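Local coordinates for protein sulfate adenylyltransferase (Allochromatium vinosum, PDB 4DNX) that catalyses the transfer of an adenylyl group from ATP to sulfate, giving adenosine 5'-phosphosulfate and diphosphate in sulfur metabolism, at residues A[311-314]-A[315-319]; A[357-360]-A[361-365]. One frame throughout, in Å; residues are numbered along the deposited sequence.

Contact 1 (A[311-314]-A[315-319]); sequences QTIF and DDAVP
Ile313 O shows how one carbonyl can serve two donors where a helix gives way to a loop. Val318 N, five residues on, reaches it at 3.2 Å with an N-H...O angle of 153°, nearly in line with the C=O bond; Ala317 N adds a weak bond bent to 126°. Ala317 keeps right-handed helical backbone angles, so this is not a Schellman motif. One residue earlier the winding is tighter: Thr312 O accepts from Asp315 N at 2.9 Å, the donor standing well above the carbonyl plane. Asp316 OD1 accepts a weak hydrogen bond from Ala317 N, its neighbour in sequence. The carboxylate of Asp315 passes Thr312, with OD2 3.9 Å from Thr312 CB, and forms a salt bridge with Arg329. On the apolar side Ile313 CG1, anti to its own N (chi1 -170°), meets Ala317 CB at 3.8 Å, and Phe314 and Val318 run side by side in the same direction. Ile313 and Val318 both rest on Val278 of helix 274-287, and Phe314 reaches Ile327 of strand 326-329, so the turn is seated within the beta-alpha-beta unit of strand 291-294, helix 309-316 and strand 326-329.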
ATOM      1  N   GLN A 311      -5.609  23.008 -20.928  1.00 19.44           N
ATOM      2  CA  GLN A 311      -5.473  24.073 -19.935  1.00 19.37           C
ATOM      3  C   GLN A 311      -6.687  25.015 -19.960  1.00 20.49           C
ATOM      4  O   GLN A 311      -7.241  25.348 -18.913  1.00 21.95           O
ATOM      5  CB  GLN A 311      -4.193  24.874 -20.195  1.00 20.02           C
ATOM      6  CG  GLN A 311      -2.923  24.013 -20.168  1.00 19.16           C
ATOM      7  CD  GLN A 311      -1.651  24.849 -20.493  1.00 19.81           C
ATOM      8  OE1 GLN A 311      -1.721  26.008 -20.932  1.00 20.70           O
ATOM      9  NE2 GLN A 311      -0.496  24.250 -20.259  1.00 20.53           N
ATOM     10  N   THR A 312      -7.102  25.440 -21.152  1.00 21.72           N
ATOM     11  CA  THR A 312      -8.137  26.486 -21.267  1.00 22.83           C
ATOM     12  C   THR A 312      -9.564  25.985 -20.958  1.00 22.37           C
ATOM     13  O   THR A 312     -10.458  26.791 -20.713  1.00 22.39           O
ATOM     14  CB  THR A 312      -8.103  27.210 -22.622  1.00 24.48           C
ATOM     15  OG1 THR A 312      -8.346  26.264 -23.677  1.00 25.01           O
ATOM     16  CG2 THR A 312      -6.739  27.903 -22.809  1.00 24.31           C
ATOM     17  N   ILE A 313      -9.764  24.669 -20.963  1.00 20.83           N
ATOM     18  CA  ILE A 313     -11.091  24.129 -20.646  1.00 21.65           C
ATOM     19  C   ILE A 313     -11.481  24.596 -19.222  1.00 21.84           C
ATOM     20  O   ILE A 313     -12.666  24.756 -18.905  1.00 22.44           O
ATOM     21  CB  ILE A 313     -11.114  22.580 -20.738  1.00 20.80           C
ATOM     22  CG1 ILE A 313     -12.558  22.056 -20.640  1.00 21.12           C
ATOM     23  CG2 ILE A 313     -10.169  21.895 -19.696  1.00 20.52           C
ATOM     24  CD1 ILE A 313     -12.716  20.603 -21.126  1.00 21.33           C
ATOM     25  N   PHE A 314     -10.476  24.857 -18.379  1.00 21.97           N
ATOM     26  CA  PHE A 314     -10.751  25.284 -17.002  1.00 23.17           C
ATOM     27  C   PHE A 314     -11.249  26.736 -16.905  1.00 28.41           C
ATOM     28  O   PHE A 314     -11.856  27.097 -15.897  1.00 31.02           O
ATOM     29  CB  PHE A 314      -9.513  25.060 -16.091  1.00 20.09           C
ATOM     30  CG  PHE A 314      -9.227  23.617 -15.838  1.00 18.58           C
ATOM     31  CD1 PHE A 314      -8.382  22.925 -16.691  1.00 17.24           C
ATOM     32  CD2 PHE A 314      -9.824  22.921 -14.777  1.00 17.28           C
ATOM     33  CE1 PHE A 314      -8.116  21.589 -16.507  1.00 15.79           C
ATOM     34  CE2 PHE A 314      -9.550  21.553 -14.582  1.00 16.10           C
ATOM     35  CZ  PHE A 314      -8.701  20.889 -15.443  1.00 16.34           C
ATOM     36  N   ASP A 315     -11.025  27.530 -17.955  1.00 31.00           N
ATOM     37  CA  ASP A 315     -11.431  28.950 -17.986  1.00 36.44           C
ATOM     38  C   ASP A 315     -12.916  29.127 -18.236  1.00 40.39           C
ATOM     39  O   ASP A 315     -13.565  29.979 -17.627  1.00 39.07           O
ATOM     40  CB  ASP A 315     -10.694  29.717 -19.095  1.00 40.44           C
ATOM     41  CG  ASP A 315      -9.209  29.851 -18.836  1.00 43.59           C
ATOM     42  OD1 ASP A 315      -8.795  29.843 -17.653  1.00 42.20           O
ATOM     43  OD2 ASP A 315      -8.461  29.978 -19.828  1.00 48.87           O
ATOM     44  N   ASP A 316     -13.450  28.336 -19.163  1.00 42.22           N
ATOM     45  CA  ASP A 316     -14.816  28.563 -19.619  1.00 47.27           C
ATOM     46  C   ASP A 316     -15.741  27.407 -19.287  1.00 43.68           C
ATOM     47  O   ASP A 316     -16.781  27.620 -18.653  1.00 46.77           O
ATOM     48  CB  ASP A 316     -14.855  28.882 -21.125  1.00 53.25           C
ATOM     49  CG  ASP A 316     -13.589  28.433 -21.859  1.00 55.58           C
ATOM     50  OD1 ASP A 316     -13.125  27.300 -21.600  1.00 49.61           O
ATOM     51  OD2 ASP A 316     -13.063  29.220 -22.681  1.00 56.59           O
ATOM     52  N   ALA A 317     -15.360  26.194 -19.686  1.00 35.48           N
ATOM     53  CA  ALA A 317     -16.288  25.078 -19.639  1.00 34.24           C
ATOM     54  C   ALA A 317     -16.537  24.540 -18.231  1.00 33.02           C
ATOM     55  O   ALA A 317     -17.661  24.153 -17.915  1.00 35.46           O
ATOM     56  CB  ALA A 317     -15.876  23.936 -20.601  1.00 34.08           C
ATOM     57  N   VAL A 318     -15.507  24.492 -17.394  1.00 30.18           N
ATOM     58  CA  VAL A 318     -15.678  23.929 -16.059  1.00 29.88           C
ATOM     59  C   VAL A 318     -16.427  24.977 -15.224  1.00 33.21           C
ATOM     60  O   VAL A 318     -15.969  26.108 -15.140  1.00 33.86           O
ATOM     61  CB  VAL A 318     -14.309  23.572 -15.402  1.00 27.05           C
ATOM     62  CG1 VAL A 318     -14.496  23.152 -13.940  1.00 25.42           C
ATOM     63  CG2 VAL A 318     -13.632  22.447 -16.189  1.00 24.22           C
ATOM     64  N   PRO A 319     -17.563  24.597 -14.627  1.00 35.02           N
ATOM     65  CA  PRO A 319     -18.370  25.563 -13.865  1.00 39.94           C
ATOM     66  C   PRO A 319     -17.548  26.254 -12.785  1.00 39.98           C
ATOM     67  O   PRO A 319     -16.609  25.654 -12.217  1.00 39.71           O
ATOM     68  CB  PRO A 319     -19.459  24.696 -13.228  1.00 37.37           C
ATOM     69  CG  PRO A 319     -19.466  23.424 -13.994  1.00 40.04           C
ATOM     70  CD  PRO A 319     -18.063  23.221 -14.469  1.00 36.53           C
TER

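Contact 2 (A[357-360]-A[361-365]); sequences IQLS and GTRVR
Ser360 meets the first turn of helix 361-369 with two oxygens, which shows how an N-cap residue can serve N-H groups that lack a partner from a preceding turn. Its OG accepts from Arg363 N at 3.1 Å, with a nearly straight N-H...O angle of 165°. A chi1 of 65° sets that hydroxyl between the residue's own N and carbonyl carbon, where it can meet Arg363 N. The carbonyl of the same residue takes the next amide, Val364 N, with an N-to-O distance of 3.0 Å and an angle of 167°, opening the regular helical ladder.

Leu359, just ahead of the cap, supplies the apolar half. Its two methyls divide the work: CD1 lies 3.6 Å from Arg363 CB, and CD2 lies 3.9 Å from Val364 CG2, both pairs meeting at a slant. Arg363 thus offers its aliphatic root to Leu359, and its CG passes Ser360 OG at 3.4 Å. Beyond that the chain bends at chi2 and chi3, and the guanidinium turns off to a salt bridge with Glu366.

Leucine before the N-cap touching valine four residues beyond it is a hydrophobic staple, here joined to a serine N-cap. The sequence Ser-Gly-Thr-Arg-Val-Arg also resembles the S-x-T-x-x-R signature that handles nucleotide phosphates in related nucleotidyltransferases, consistent with a similar role here.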
ATOM      1  N   ILE A 357      19.528  24.139 -25.745  1.00 31.61           N
ATOM      2  CA  ILE A 357      19.870  22.828 -26.269  1.00 31.94           C
ATOM      3  C   ILE A 357      18.644  21.974 -25.980  1.00 30.70           C
ATOM      4  O   ILE A 357      18.053  22.028 -24.886  1.00 27.25           O
ATOM      5  CB  ILE A 357      21.116  22.208 -25.588  1.00 33.94           C
ATOM      6  CG1 ILE A 357      22.333  23.131 -25.682  1.00 36.86           C
ATOM      7  CG2 ILE A 357      21.464  20.870 -26.223  1.00 35.27           C
ATOM      8  CD1 ILE A 357      23.409  22.742 -24.670  1.00 37.34           C
ATOM      9  N   GLN A 358      18.257  21.201 -26.987  1.00 31.53           N
ATOM     10  CA  GLN A 358      17.077  20.379 -26.887  1.00 31.59           C
ATOM     11  C   GLN A 358      17.406  18.929 -27.189  1.00 30.02           C
ATOM     12  O   GLN A 358      18.237  18.639 -28.058  1.00 29.18           O
ATOM     13  CB  GLN A 358      16.025  20.878 -27.867  1.00 37.76           C
ATOM     14  CG  GLN A 358      14.775  21.443 -27.185  1.00 41.43           C
ATOM     15  CD  GLN A 358      14.147  22.533 -28.025  1.00 45.65           C
ATOM     16  OE1 GLN A 358      14.832  23.419 -28.525  1.00 47.07           O
ATOM     17  NE2 GLN A 358      12.839  22.463 -28.194  1.00 49.42           N
ATOM     18  N   LEU A 359      16.751  18.033 -26.461  1.00 28.29           N
ATOM     19  CA  LEU A 359      16.920  16.595 -26.681  1.00 28.83           C
ATOM     20  C   LEU A 359      15.635  15.910 -26.266  1.00 26.65           C
ATOM     21  O   LEU A 359      15.221  15.978 -25.121  1.00 26.11           O
ATOM     22  CB  LEU A 359      18.097  16.027 -25.875  1.00 29.62           C
ATOM     23  CG  LEU A 359      18.622  14.635 -26.258  1.00 29.56           C
ATOM     24  CD1 LEU A 359      19.221  14.592 -27.676  1.00 29.27           C
ATOM     25  CD2 LEU A 359      19.662  14.188 -25.202  1.00 29.86           C
ATOM     26  N   SER A 360      14.987  15.250 -27.209  1.00 26.16           N
ATOM     27  CA  SER A 360      13.683  14.720 -26.924  1.00 25.53           C
ATOM     28  C   SER A 360      13.740  13.482 -26.025  1.00 24.07           C
ATOM     29  O   SER A 360      14.785  12.813 -25.932  1.00 24.90           O
ATOM     30  CB  SER A 360      12.964  14.403 -28.234  1.00 26.14           C
ATOM     31  OG  SER A 360      13.640  13.375 -28.931  1.00 27.33           O
ATOM     32  N   GLY A 361      12.600  13.144 -25.444  1.00 22.14           N
ATOM     33  CA  GLY A 361      12.452  11.919 -24.657  1.00 20.96           C
ATOM     34  C   GLY A 361      12.748  10.715 -25.555  1.00 21.86           C
ATOM     35  O   GLY A 361      13.300   9.722 -25.101  1.00 22.05           O
ATOM     36  N   THR A 362      12.439  10.837 -26.839  1.00 22.51           N
ATOM     37  CA  THR A 362      12.696   9.749 -27.759  1.00 23.10           C
ATOM     38  C   THR A 362      14.196   9.557 -27.926  1.00 23.45           C
ATOM     39  O   THR A 362      14.686   8.421 -27.883  1.00 23.56           O
ATOM     40  CB  THR A 362      12.009   9.979 -29.137  1.00 25.36           C
ATOM     41  OG1 THR A 362      10.596   9.851 -28.933  1.00 28.58           O
ATOM     42  CG2 THR A 362      12.480   8.966 -30.182  1.00 26.70           C
ATOM     43  N   ARG A 363      14.906  10.655 -28.162  1.00 22.51           N
ATOM     44  CA  ARG A 363      16.355  10.594 -28.301  1.00 23.49           C
ATOM     45  C   ARG A 363      17.051  10.053 -27.027  1.00 22.09           C
ATOM     46  O   ARG A 363      18.000   9.276 -27.135  1.00 22.57           O
ATOM     47  CB  ARG A 363      16.933  11.946 -28.703  1.00 24.45           C
ATOM     48  CG  ARG A 363      16.666  12.321 -30.152  1.00 26.99           C
ATOM     49  CD  ARG A 363      17.436  11.445 -31.126  1.00 29.27           C
ATOM     50  NE  ARG A 363      18.869  11.694 -31.010  1.00 30.87           N
ATOM     51  CZ  ARG A 363      19.804  10.766 -30.759  1.00 32.25           C
ATOM     52  NH1 ARG A 363      19.489   9.475 -30.589  1.00 31.96           N
ATOM     53  NH2 ARG A 363      21.067  11.135 -30.654  1.00 32.03           N
ATOM     54  N   VAL A 364      16.601  10.476 -25.846  1.00 21.92           N
ATOM     55  CA  VAL A 364      17.136   9.948 -24.582  1.00 21.04           C
ATOM     56  C   VAL A 364      16.989   8.411 -24.505  1.00 20.92           C
ATOM     57  O   VAL A 364      17.945   7.698 -24.201  1.00 20.40           O
ATOM     58  CB  VAL A 364      16.462  10.649 -23.358  1.00 20.62           C
ATOM     59  CG1 VAL A 364      16.772   9.929 -22.039  1.00 21.17           C
ATOM     60  CG2 VAL A 364      16.906  12.114 -23.281  1.00 21.88           C
ATOM     61  N   ARG A 365      15.809   7.923 -24.865  1.00 20.33           N
ATOM     62  CA  ARG A 365      15.525   6.489 -24.825  1.00 21.09           C
ATOM     63  C   ARG A 365      16.434   5.732 -25.820  1.00 21.82           C
ATOM     64  O   ARG A 365      16.982   4.664 -25.498  1.00 22.60           O
ATOM     65  CB  ARG A 365      14.055   6.263 -25.169  1.00 22.42           C
ATOM     66  CG  ARG A 365      13.530   4.880 -24.879  1.00 26.29           C
ATOM     67  CD  ARG A 365      13.400   4.068 -26.151  1.00 29.03           C
ATOM     68  NE  ARG A 365      12.558   4.706 -27.179  1.00 33.47           N
ATOM     69  CZ  ARG A 365      12.734   4.547 -28.500  1.00 34.42           C
ATOM     70  NH1 ARG A 365      13.701   3.768 -28.973  1.00 38.21           N
ATOM     71  NH2 ARG A 365      11.950   5.177 -29.364  1.00 35.96           N
TER

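How the contacts relate
The two contacts illustrate opposite ends of two helices in the ATP-sulfurylase part of the chain. In contact 1 a carbonyl near the close of helix 309-316 gathers late amides; in contact 2 a serine receives the early amides of helix 361-369. They follow in series along the chain and do not touch: their centres are 32 Å apart and their nearest atoms about 16 Å. Contact 1 belongs to the Rossmann-like parallel sheet through its crossover helix. Contact 2 leads out of strand 356-357 of the small antiparallel sheet, and its Val364 touches His205, part of an H-x-x-H sequence of the kind found at the nucleotide site of related enzymes. Contact 2 is therefore probably the one nearer to ATP.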